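Side-chain contact in type III chaperone protein ShcA (Pseudomonas syringae pv. tomato, PDB 4G6T), which probably acts as a type III secretion chaperone of the CesT family, binding an effector protein and keeping it ready for export: residues Leu25-His30 with Leu45-Ala50. Numbering follows the deposited sequence.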
loop_
_atom_site.group_PDB
_atom_site.type_symbol
_atom_site.label_atom_id
_atom_site.label_comp_id
_atom_site.label_asym_id
_atom_site.label_seq_id
_atom_site.Cartn_x
_atom_site.Cartn_y
_atom_site.Cartn_z
ATOM N N LEU A 25 10.232 -5.227 -4.571
ATOM C CA LEU A 25 9.440 -4.028 -4.540
ATOM C C LEU A 25 10.263 -2.924 -3.899
ATOM O O LEU A 25 11.099 -3.228 -3.043
ATOM C CB LEU A 25 8.178 -4.268 -3.718
ATOM C CG LEU A 25 7.193 -5.261 -4.336
ATOM C CD1 LEU A 25 6.311 -5.930 -3.294
ATOM C CD2 LEU A 25 6.436 -4.572 -5.472
ATOM N N VAL A 26 9.975 -1.694 -4.272
ATOM C CA VAL A 26 10.722 -0.539 -3.776
ATOM C C VAL A 26 9.821 0.581 -3.302
ATOM O O VAL A 26 8.726 0.819 -3.812
ATOM C CB VAL A 26 11.743 0.012 -4.780
ATOM C CG1 VAL A 26 12.642 -1.131 -5.278
ATOM C CG2 VAL A 26 11.063 0.711 -5.908
ATOM N N PHE A 27 10.287 1.303 -2.296
ATOM C CA PHE A 27 9.632 2.547 -1.972
ATOM C C PHE A 27 10.184 3.660 -2.843
ATOM O O PHE A 27 11.422 3.802 -2.968
ATOM C CB PHE A 27 9.874 2.917 -0.478
ATOM C CG PHE A 27 9.135 2.040 0.476
ATOM C CD1 PHE A 27 7.745 2.105 0.542
ATOM C CD2 PHE A 27 9.779 1.163 1.335
ATOM C CE1 PHE A 27 7.047 1.245 1.359
ATOM C CE2 PHE A 27 9.068 0.299 2.159
ATOM C CZ PHE A 27 7.709 0.395 2.211
ATOM N N ASP A 28 9.324 4.478 -3.433
ATOM C CA ASP A 28 9.777 5.644 -4.157
ATOM C C ASP A 28 10.244 6.802 -3.251
ATOM O O ASP A 28 10.381 6.644 -2.036
ATOM C CB ASP A 28 8.684 6.060 -5.160
ATOM C CG ASP A 28 7.391 6.611 -4.507
ATOM O OD1 ASP A 28 7.403 6.995 -3.344
ATOM O OD2 ASP A 28 6.368 6.735 -5.259
ATOM N N ASP A 29 10.565 7.944 -3.831
ATOM C CA ASP A 29 11.094 9.082 -3.105
ATOM C C ASP A 29 10.016 9.871 -2.362
ATOM O O ASP A 29 10.269 10.938 -1.812
ATOM C CB ASP A 29 11.865 10.009 -4.078
ATOM C CG ASP A 29 13.231 9.467 -4.462
ATOM O OD1 ASP A 29 13.800 8.550 -3.857
ATOM O OD2 ASP A 29 13.787 10.022 -5.412
ATOM N N HIS A 30 8.805 9.312 -2.344
ATOM C CA HIS A 30 7.749 9.783 -1.458
ATOM C C HIS A 30 7.447 8.761 -0.414
ATOM O O HIS A 30 6.464 8.904 0.336
ATOM C CB HIS A 30 6.517 10.115 -2.252
ATOM C CG HIS A 30 6.712 11.286 -3.151
ATOM N ND1 HIS A 30 6.441 12.543 -2.760
ATOM C CD2 HIS A 30 7.188 11.367 -4.447
ATOM C CE1 HIS A 30 6.725 13.388 -3.756
ATOM N NE2 HIS A 30 7.186 12.665 -4.791
ATOM N N LEU A 45 1.592 0.825 -0.232
ATOM C CA LEU A 45 2.229 0.839 1.095
ATOM C C LEU A 45 2.942 2.159 1.269
ATOM O O LEU A 45 3.714 2.592 0.381
ATOM C CB LEU A 45 3.235 -0.266 1.207
ATOM C CG LEU A 45 2.830 -1.702 1.113
ATOM C CD1 LEU A 45 4.012 -2.647 1.230
ATOM C CD2 LEU A 45 1.747 -2.058 2.122
ATOM N N SER A 46 2.722 2.844 2.398
ATOM C CA SER A 46 3.220 4.182 2.609
ATOM C C SER A 46 3.923 4.257 3.961
ATOM O O SER A 46 3.321 3.868 4.975
ATOM C CB SER A 46 2.095 5.208 2.554
ATOM O OG SER A 46 2.513 6.564 2.583
ATOM N N CYS A 47 5.166 4.768 3.970
ATOM C CA CYS A 47 5.924 4.811 5.197
ATOM C C CYS A 47 5.668 6.121 5.920
ATOM O O CYS A 47 5.950 7.188 5.384
ATOM C CB CYS A 47 7.434 4.771 4.868
ATOM S SG CYS A 47 7.940 3.228 4.146
ATOM N N ASP A 48 5.142 6.057 7.139
ATOM C CA ASP A 48 4.954 7.266 7.901
ATOM C C ASP A 48 6.042 7.302 8.962
ATOM O O ASP A 48 5.893 6.779 10.069
ATOM C CB ASP A 48 3.562 7.298 8.506
ATOM C CG ASP A 48 3.279 8.594 9.236
ATOM O OD1 ASP A 48 4.196 9.407 9.429
ATOM O OD2 ASP A 48 2.091 8.776 9.638
ATOM N N TYR A 49 7.170 7.872 8.603
ATOM C CA TYR A 49 8.371 7.750 9.429
ATOM C C TYR A 49 8.180 8.477 10.755
ATOM O O TYR A 49 8.554 7.918 11.765
ATOM C CB TYR A 49 9.604 8.344 8.733
ATOM C CG TYR A 49 9.877 7.858 7.294
ATOM C CD1 TYR A 49 10.385 6.567 7.041
ATOM C CD2 TYR A 49 9.566 8.655 6.242
ATOM C CE1 TYR A 49 10.574 6.130 5.741
ATOM C CE2 TYR A 49 9.746 8.188 4.958
ATOM C CZ TYR A 49 10.293 6.969 4.723
ATOM O OH TYR A 49 10.491 6.530 3.410
ATOM N N ALA A 50 7.574 9.656 10.691
ATOM C CA ALA A 50 7.401 10.502 11.867
ATOM C C ALA A 50 6.548 9.826 12.905
ATOM O O ALA A 50 6.818 9.955 14.131
ATOM C CB ALA A 50 6.819 11.835 11.459
#
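With CG of Phe-27 and SG of Cys-47 each set anti to its own carbonyl carbon (chi1 -71° and -66°), the ring and the thiol are turned toward each other between the loop and the strand. SG of Cys-47 sits over the middle of one face of the Phe-27 ring, 3.5 Å from its centroid and 13° off the normal, a sulfur-aromatic contact. A small, polarisable sulfur suits this place, since it can settle close on the pi face. The same ring meets Leu-45 at its edge: CE1 of Phe-27 lies 3.7 Å from the in-plane backbone O of Leu-45 and 4.1 Å from its CB. The branched apolar chain of Leu-45 goes on to pack against Met-35 and Leu-56 of the neighbouring strands. Leu-45 and Cys-47 thus present the same side of this CesT-family chaperone's antiparallel sheet to the loop joining helix 8-19 to strand 32-37. Leu-13 of that helix and Leu-54 of strand 53-59 also pack on Phe-27, so the large apolar ring fills a buried layer between helix and sheet. Beyond it the loop bends through an Asx turn, where the short side chain of Asp-28 lets its OD1 accept from N of His-30 at 2.9 Å; Thr-32 N gives OD1 a second bond.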